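Side-chain contacts in glutamate--cysteine ligase GshA (Methylobacillus flagellatus KT, PDB 3K1T), which probably joins glutamate to cysteine, the first step of glutathione synthesis: residues 182-186 against 187-191; 205-208 against 209-212; 229-233 against 234-238; 246-249 against 250-253. One frame throughout, in Å; residues are numbered along the deposited sequence.

Interaction 1. Residues 182-186 against 187-191; sequences GGIPD and ILQGL. With SO4 (sulfate ion), chain E.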
# COMPACT_ATOMS: atom_id res chain seq x y z
N GLY A 182 12.89 28.85 -9.34
CA GLY A 182 13.29 30.25 -9.29
C GLY A 182 14.16 30.64 -8.10
O GLY A 182 14.55 31.81 -8.01
N GLY A 183 14.50 29.69 -7.25
CA GLY A 183 15.27 29.92 -6.03
C GLY A 183 14.42 29.72 -4.77
O GLY A 183 13.21 30.03 -4.77
N ILE A 184 15.02 29.17 -3.72
CA ILE A 184 14.34 29.04 -2.43
C ILE A 184 14.19 30.44 -1.80
O ILE A 184 15.18 31.11 -1.51
CB ILE A 184 15.08 28.12 -1.46
CG1 ILE A 184 15.28 26.71 -2.07
CG2 ILE A 184 14.30 27.99 -0.14
CD1 ILE A 184 16.06 25.78 -1.11
N PRO A 185 12.95 30.90 -1.59
CA PRO A 185 12.75 32.23 -0.99
C PRO A 185 13.31 32.28 0.39
O PRO A 185 13.25 31.30 1.13
CB PRO A 185 11.21 32.37 -0.92
CG PRO A 185 10.66 31.26 -1.69
CD PRO A 185 11.69 30.23 -1.92
N ASP A 186 13.81 33.44 0.79
CA ASP A 186 14.36 33.61 2.13
C ASP A 186 13.38 33.23 3.27
O ASP A 186 13.81 32.67 4.28
CB ASP A 186 14.92 35.05 2.29
CG ASP A 186 15.98 35.15 3.40
OD1 ASP A 186 16.68 34.14 3.66
OD2 ASP A 186 16.10 36.25 4.01
N ILE A 187 12.09 33.46 3.07
CA ILE A 187 11.07 33.09 4.05
C ILE A 187 11.02 31.57 4.35
O ILE A 187 10.57 31.17 5.43
CB ILE A 187 9.66 33.65 3.66
CG1 ILE A 187 8.70 33.64 4.89
CG2 ILE A 187 9.03 32.88 2.47
CD1 ILE A 187 7.35 34.39 4.62
N LEU A 188 11.51 30.76 3.42
CA LEU A 188 11.58 29.31 3.63
C LEU A 188 12.94 28.81 4.15
O LEU A 188 13.11 27.59 4.30
CB LEU A 188 11.22 28.55 2.34
CG LEU A 188 9.83 28.76 1.74
CD1 LEU A 188 9.51 27.78 0.56
CD2 LEU A 188 8.76 28.72 2.80
N GLN A 189 13.87 29.73 4.42
CA GLN A 189 15.22 29.34 4.86
C GLN A 189 15.40 29.46 6.39
O GLN A 189 14.90 30.39 7.03
CB GLN A 189 16.27 30.19 4.16
CG GLN A 189 16.27 30.01 2.64
CD GLN A 189 17.33 30.82 1.93
OE1 GLN A 189 18.42 31.03 2.49
NE2 GLN A 189 17.06 31.26 0.68
N GLY A 190 16.13 28.51 6.96
CA GLY A 190 16.45 28.53 8.39
C GLY A 190 15.26 28.25 9.28
O GLY A 190 15.18 28.76 10.41
N LEU A 191 14.30 27.45 8.80
CA LEU A 191 13.11 27.11 9.57
C LEU A 191 13.37 25.93 10.50
O LEU A 191 14.22 25.06 10.22
CB LEU A 191 11.93 26.79 8.65
CG LEU A 191 11.38 27.89 7.73
CD1 LEU A 191 10.34 27.28 6.67
CD2 LEU A 191 10.73 28.98 8.57
S SO4 E . 17.66 25.41 5.83
O1 SO4 E . 16.66 24.35 5.96
O2 SO4 E . 18.78 24.92 5.03
O3 SO4 E . 17.10 26.59 5.18
O4 SO4 E . 18.15 25.72 7.17
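Ile187 meets the proline two residues back through its branch methyl: CG2 lies 4.1 Å from Pro185 CB. One residue on, Leu188 closes the turn with both its backbone and its side chain. Its backbone N donates to Pro185 O at 2.9 Å, while CD1 runs beside the proline ring and CB touches Ile184 CG2, the two side chains crossing at about a right angle. Ile184 can offer that methyl because CG2 is anti to its own backbone N.

Gln189 carries the polar part. Its backbone N donates to Asp186 O at 2.9 Å. The side chain then turns back over the chain: with CG beside the backbone N (chi1 -62°) and the rest extended, CG passes 4.0 Å from Ile184 CG2, and NE2 reaches Ile184 O at 2.9 Å. That oxygen lies in the amide plane of the glutamine, but NE2 sits above the carbonyl plane, and the bond is bent to 142°. Gly190 gives its N to O3 of a sulfate, probably from the crystallisation liquor, at 2.8 Å and nearly straight; His200 holds the same ion.

This 3-10 turn lies in the surface loop between strands 173-177 and 194-196, with Leu188 and Leu191 packed on Leu164 of strand 163-166.

Interaction 2. Residues 205-208 against 209-212; sequences TRRK and SNHF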
# COMPACT_ATOMS: atom_id res chain seq x y z
N THR A 205 20.44 26.44 -8.27
CA THR A 205 21.61 26.65 -9.12
C THR A 205 22.56 25.45 -9.03
O THR A 205 23.73 25.55 -9.35
CB THR A 205 22.38 27.95 -8.71
OG1 THR A 205 22.65 27.89 -7.32
CG2 THR A 205 21.55 29.18 -9.01
N ARG A 206 22.04 24.30 -8.60
CA ARG A 206 22.83 23.07 -8.58
C ARG A 206 23.25 22.67 -10.02
O ARG A 206 22.70 23.17 -11.02
CB ARG A 206 22.02 21.94 -7.95
CG ARG A 206 20.90 21.39 -8.88
CD ARG A 206 19.91 20.45 -8.18
NE ARG A 206 18.86 19.98 -9.12
CZ ARG A 206 17.83 20.70 -9.53
NH1 ARG A 206 17.62 21.93 -9.08
NH2 ARG A 206 16.97 20.20 -10.41
N ARG A 207 24.20 21.75 -10.13
CA ARG A 207 24.66 21.31 -11.44
C ARG A 207 23.68 20.24 -11.91
O ARG A 207 23.69 19.10 -11.43
CB ARG A 207 26.08 20.75 -11.39
CG ARG A 207 26.62 20.41 -12.78
CD ARG A 207 28.08 20.07 -12.77
NE ARG A 207 28.35 18.93 -11.90
CZ ARG A 207 29.57 18.40 -11.71
NH1 ARG A 207 30.62 18.92 -12.34
NH2 ARG A 207 29.74 17.37 -10.89
N LYS A 208 22.83 20.62 -12.84
CA LYS A 208 21.71 19.74 -13.20
C LYS A 208 22.15 18.47 -13.95
O LYS A 208 21.41 17.48 -13.98
CB LYS A 208 20.65 20.56 -13.98
CG LYS A 208 20.04 21.66 -13.06
CD LYS A 208 18.82 22.37 -13.64
CE LYS A 208 18.39 23.51 -12.68
NZ LYS A 208 17.78 24.66 -13.40
N SER A 209 23.36 18.48 -14.52
CA SER A 209 23.85 17.27 -15.22
C SER A 209 24.11 16.10 -14.26
O SER A 209 24.16 14.94 -14.67
CB SER A 209 25.08 17.60 -16.07
OG SER A 209 26.13 18.06 -15.28
N ASN A 210 24.22 16.40 -12.96
CA ASN A 210 24.39 15.36 -11.94
C ASN A 210 23.20 14.40 -11.95
O ASN A 210 23.35 13.26 -11.56
CB ASN A 210 24.55 15.96 -10.51
CG ASN A 210 25.87 16.70 -10.31
OD1 ASN A 210 26.77 16.58 -11.11
ND2 ASN A 210 25.97 17.47 -9.23
N HIS A 211 22.03 14.87 -12.35
CA HIS A 211 20.84 14.01 -12.51
C HIS A 211 21.10 12.86 -13.52
O HIS A 211 20.75 11.71 -13.27
CB HIS A 211 19.68 14.91 -12.96
CG HIS A 211 18.51 14.19 -13.54
ND1 HIS A 211 17.45 13.74 -12.77
CD2 HIS A 211 18.19 13.90 -14.83
CE1 HIS A 211 16.54 13.21 -13.57
NE2 HIS A 211 16.97 13.28 -14.82
N PHE A 212 21.73 13.18 -14.64
CA PHE A 212 21.99 12.21 -15.72
C PHE A 212 23.12 11.26 -15.33
O PHE A 212 23.05 10.09 -15.62
CB PHE A 212 22.28 12.94 -17.04
CG PHE A 212 21.17 13.90 -17.43
CD1 PHE A 212 20.03 13.45 -18.05
CD2 PHE A 212 21.21 15.23 -17.05
CE1 PHE A 212 18.97 14.32 -18.39
CE2 PHE A 212 20.14 16.12 -17.37
CZ PHE A 212 19.03 15.63 -18.06
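Arg207 reaches forward past Ser209 to Asn210, and its path outlines the contact. CB lies 3.9 Å from Asn210 ND2. CG, anti to the backbone N (chi1 -174°), passes 3.5 Å from Ser209 OG, a hydroxyl that is hydrogen-bonded to Glu324. CD stays close to the same oxygen, and the bend at chi3 then swings the guanidinium across to Asn210. There NE donates to Asn210 OD1 at 2.9 Å, and NH2 adds a weak bond to that oxygen at 3.1 Å. Both bonds are well off straight, as expected when two nitrogens share one acceptor. The amide stands almost perpendicular to the guanidinium, the planes 88° apart, with its OD1 at the guanidinium edge.

The backbone here makes a type I turn from Arg207 to Asn210, closed by Asn210 N to Arg207 O at 3.1 Å. His211 N continues the winding by donating to Lys208 O, which also lies 3.8 Å from Phe212 CD2. The lysine's own tip goes elsewhere, to a salt bridge with Asp285.

The turn leads out of the loop after strand 194-196 into helix 210-226, and Ser209 and Phe212 rest on Ile326 of strand 324-329.

Interaction 3. Residues 229-233 against 234-238; sequences DPWLL and NPYFD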
# COMPACT_ATOMS: atom_id res chain seq x y z
N ASP A 229 21.53 -4.73 -22.54
CA ASP A 229 22.29 -3.58 -23.04
C ASP A 229 21.79 -2.33 -22.27
O ASP A 229 20.63 -2.01 -22.37
CB ASP A 229 22.00 -3.43 -24.56
CG ASP A 229 22.75 -2.26 -25.21
OD1 ASP A 229 23.40 -1.48 -24.49
OD2 ASP A 229 22.68 -2.11 -26.46
N PRO A 230 22.66 -1.64 -21.50
CA PRO A 230 22.20 -0.47 -20.76
C PRO A 230 21.60 0.63 -21.62
O PRO A 230 20.80 1.42 -21.11
CB PRO A 230 23.47 0.03 -20.06
CG PRO A 230 24.59 -0.54 -20.84
CD PRO A 230 24.11 -1.87 -21.30
N TRP A 231 21.98 0.68 -22.90
CA TRP A 231 21.46 1.68 -23.84
C TRP A 231 19.95 1.55 -24.04
O TRP A 231 19.27 2.53 -24.30
CB TRP A 231 22.21 1.65 -25.19
CG TRP A 231 21.74 2.72 -26.14
CD1 TRP A 231 22.12 4.04 -26.13
CD2 TRP A 231 20.82 2.59 -27.23
NE1 TRP A 231 21.50 4.72 -27.13
CE2 TRP A 231 20.68 3.87 -27.82
CE3 TRP A 231 20.07 1.52 -27.74
CZ2 TRP A 231 19.83 4.12 -28.89
CZ3 TRP A 231 19.21 1.76 -28.81
CH2 TRP A 231 19.11 3.04 -29.39
N LEU A 232 19.40 0.35 -23.82
CA LEU A 232 17.95 0.16 -23.96
C LEU A 232 17.14 0.92 -22.88
O LEU A 232 15.94 1.12 -23.06
CB LEU A 232 17.59 -1.33 -23.94
CG LEU A 232 18.18 -2.14 -25.12
CD1 LEU A 232 17.66 -3.64 -25.02
CD2 LEU A 232 17.95 -1.51 -26.49
N LEU A 233 17.81 1.33 -21.80
CA LEU A 233 17.18 2.00 -20.68
C LEU A 233 17.66 3.45 -20.49
O LEU A 233 17.16 4.14 -19.62
CB LEU A 233 17.55 1.25 -19.39
CG LEU A 233 17.06 -0.17 -19.18
CD1 LEU A 233 17.76 -0.81 -17.98
CD2 LEU A 233 15.54 -0.12 -19.00
N ASN A 234 18.65 3.90 -21.25
CA ASN A 234 19.38 5.11 -20.88
C ASN A 234 19.82 5.94 -22.10
O ASN A 234 20.60 5.46 -22.91
CB ASN A 234 20.60 4.71 -20.05
CG ASN A 234 21.27 5.89 -19.36
OD1 ASN A 234 20.76 7.03 -19.38
ND2 ASN A 234 22.40 5.63 -18.75
N PRO A 235 19.34 7.19 -22.22
CA PRO A 235 19.85 8.00 -23.35
C PRO A 235 21.31 8.43 -23.12
O PRO A 235 21.69 8.73 -21.98
CB PRO A 235 18.93 9.24 -23.34
CG PRO A 235 17.77 8.89 -22.43
CD PRO A 235 18.36 7.94 -21.41
N TYR A 236 22.10 8.48 -24.19
CA TYR A 236 23.44 9.07 -24.10
C TYR A 236 23.30 10.55 -23.78
O TYR A 236 22.29 11.19 -24.11
CB TYR A 236 24.18 8.94 -25.44
CG TYR A 236 24.61 7.54 -25.84
CD1 TYR A 236 25.32 6.73 -24.95
CD2 TYR A 236 24.33 7.05 -27.11
CE1 TYR A 236 25.75 5.46 -25.34
CE2 TYR A 236 24.76 5.82 -27.51
CZ TYR A 236 25.47 5.02 -26.63
OH TYR A 236 25.90 3.78 -27.03
N PHE A 237 24.32 11.12 -23.15
CA PHE A 237 24.37 12.57 -22.99
C PHE A 237 25.80 13.12 -22.95
O PHE A 237 26.78 12.39 -22.79
CB PHE A 237 23.57 13.02 -21.75
CG PHE A 237 24.31 12.88 -20.45
CD1 PHE A 237 24.43 11.66 -19.83
CD2 PHE A 237 24.91 13.99 -19.86
CE1 PHE A 237 25.15 11.51 -18.64
CE2 PHE A 237 25.64 13.84 -18.66
CZ PHE A 237 25.76 12.60 -18.07
N ASP A 238 25.89 14.43 -23.06
CA ASP A 238 27.19 15.14 -22.88
C ASP A 238 26.87 16.54 -22.34
O ASP A 238 25.70 16.95 -22.31
CB ASP A 238 27.93 15.16 -24.22
CG ASP A 238 29.43 15.55 -24.10
OD1 ASP A 238 29.98 15.61 -22.97
OD2 ASP A 238 30.04 15.81 -25.17
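The backbone winds through a 3-10 turn at 230-232 and leaves it at Asn234, whose N makes a long, weak but nearly straight bond of 3.4 Å to Trp231 O. At the start of the turn Asp229 forms an Asx turn: OD1 accepts from Trp231 N at 3.0 Å, the donor standing above the carboxylate plane. Its other oxygen, OD2, goes to Lys268 and Tyr272.

The main side-chain contact joins Trp231 to Tyr236. The indole swings toward the tyrosine because CG is anti to the backbone N (chi1 -177°), and it comes in by its five-membered ring. CD1 rides over one face of the phenol, off-centre toward the rim, 3.5 Å from both CE2 and CZ of Tyr236; Trp231 NE1 is equally close to Tyr236 CE2. The rings meet obliquely, with planes at 40° and centroids 4.6 Å apart. NE1 is satisfied beyond the pair by Glu329 OE1, which also accepts from Tyr236 N, so one carboxylate oxygen helps fix both partners.

Asn234 keeps CB 3.5 Å from Pro230 O while its ND2 reaches Asp216. The turn thus connects helix 210-226 to strand 237-241: Pro230 packs on that helix, Trp231 and Tyr236 pack against helix 251-272, and Pro235 lies against strand 324-329.

Interaction 4. Residues 246-249 against 250-253; sequences HARL and GEEQ. With GOL (glycerol), chain I.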
# COMPACT_ATOMS: atom_id res chain seq x y z
N HIS A 246 24.38 34.85 -27.69
CA HIS A 246 24.41 36.03 -28.58
C HIS A 246 25.73 36.25 -29.30
O HIS A 246 25.89 37.24 -30.01
CB HIS A 246 23.98 37.29 -27.83
CG HIS A 246 22.56 37.23 -27.39
ND1 HIS A 246 21.50 37.32 -28.28
CD2 HIS A 246 22.01 37.03 -26.17
CE1 HIS A 246 20.36 37.20 -27.61
NE2 HIS A 246 20.64 37.01 -26.33
N ALA A 247 26.67 35.33 -29.14
CA ALA A 247 27.91 35.39 -29.90
C ALA A 247 28.17 34.00 -30.49
O ALA A 247 27.41 33.07 -30.24
CB ALA A 247 29.07 35.82 -29.00
N ARG A 248 29.25 33.87 -31.26
CA ARG A 248 29.57 32.60 -31.89
C ARG A 248 30.86 31.95 -31.37
O ARG A 248 31.35 30.96 -31.91
CB ARG A 248 29.58 32.81 -33.40
CG ARG A 248 28.23 33.42 -33.88
CD ARG A 248 28.17 33.66 -35.34
NE ARG A 248 28.17 32.41 -36.09
CZ ARG A 248 28.07 32.32 -37.41
NH1 ARG A 248 27.97 33.42 -38.15
NH2 ARG A 248 28.08 31.13 -37.99
N LEU A 249 31.41 32.51 -30.29
CA LEU A 249 32.66 31.97 -29.72
C LEU A 249 32.50 30.49 -29.36
O LEU A 249 33.45 29.70 -29.53
CB LEU A 249 33.07 32.75 -28.46
CG LEU A 249 33.45 34.22 -28.67
CD1 LEU A 249 33.78 34.86 -27.33
CD2 LEU A 249 34.59 34.37 -29.64
N GLY A 250 31.32 30.13 -28.84
CA GLY A 250 31.03 28.78 -28.40
C GLY A 250 30.44 27.88 -29.48
O GLY A 250 30.13 26.74 -29.21
N GLU A 251 30.31 28.38 -30.69
CA GLU A 251 29.62 27.65 -31.74
C GLU A 251 30.29 26.32 -32.12
O GLU A 251 29.63 25.28 -32.16
CB GLU A 251 29.50 28.54 -32.95
CG GLU A 251 28.77 27.94 -34.11
CD GLU A 251 28.34 29.00 -35.09
OE1 GLU A 251 27.55 29.91 -34.70
OE2 GLU A 251 28.77 28.92 -36.23
N GLU A 252 31.58 26.35 -32.41
CA GLU A 252 32.26 25.14 -32.84
C GLU A 252 32.33 24.08 -31.74
O GLU A 252 32.17 22.90 -32.03
CB GLU A 252 33.64 25.44 -33.43
CG GLU A 252 33.54 26.10 -34.83
CD GLU A 252 32.69 25.26 -35.83
OE1 GLU A 252 32.94 24.04 -35.92
OE2 GLU A 252 31.73 25.79 -36.47
N GLN A 253 32.55 24.51 -30.51
CA GLN A 253 32.52 23.65 -29.32
C GLN A 253 31.19 22.89 -29.26
O GLN A 253 31.16 21.68 -29.18
CB GLN A 253 32.65 24.54 -28.04
CG GLN A 253 32.20 23.91 -26.71
CD GLN A 253 33.38 23.51 -25.86
OE1 GLN A 253 34.40 22.98 -26.39
NE2 GLN A 253 33.31 23.80 -24.54
C1 GOL I . 27.10 29.28 -28.66
O1 GOL I . 28.07 30.27 -28.32
C2 GOL I . 26.60 29.58 -30.07
O2 GOL I . 25.88 30.79 -30.08
C3 GOL I . 25.70 28.46 -30.62
O3 GOL I . 25.57 28.63 -32.01
O HOH W 1 33.26 28.79 -32.62
O HOH W 2 33.78 26.96 -29.88
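Arg248 and Glu251 run alongside each other in the same direction and join in a two-pronged salt bridge. The arginine offers the NE side of its guanidinium: NE donates to Glu251 OE1 and NH2 to Glu251 OE2, both at 2.9 Å. Each nitrogen thus has its own oxygen. OE2 is met on its syn lone pair, nearly in the guanidinium plane, whereas NE approaches OE1 from the syn side but 32° out of the carboxylate plane. The two flat groups are accordingly twisted by 38°. The bend at chi3 (68°) turns the arginine's NE edge to the carboxylate, and Glu251 comes to it with an extended chain. OE1 has a further donor in the backbone N of Asp304.

The same two residues are tied through the backbone, where Glu251 N gives a 3.0 Å bond to Arg248 O. Gly250, just before Glu251, lies against a glycerol, probably from the crystallisation liquor, to whose O1 its N makes a weak bond; Ala247 O accepts from glycerol O2 at 2.8 Å. Two waters extend the winding, one bridging Arg248 O to Glu252 N, the other Leu249 O to Gln253 N.

This surface turn leads from the loop after strand 237-241 into helix 251-272, with His246 touching helix 307-314.

How the interactions relate
The four contacts come in series along the chain, and all are local turns rather than long-range contacts. Interaction 1 lies in the mixed sheet's connection between strands 173-177 and 194-196, its centre about 36 Å from those of interactions 3 and 4; interaction 2 is nearer, centres about 20 Å apart, without touching. The other three mark successive joints of one path: interaction 2 opens helix 210-226, interaction 3 leads from that helix into strand 237-241, and interaction 4 carries the chain into helix 251-272. Interactions 2 and 3 touch where Phe212 CB lies 3.6 Å from Phe237 CE1. These joints link the two helices through strand 237-241, an outer strand of the four-stranded antiparallel sheet.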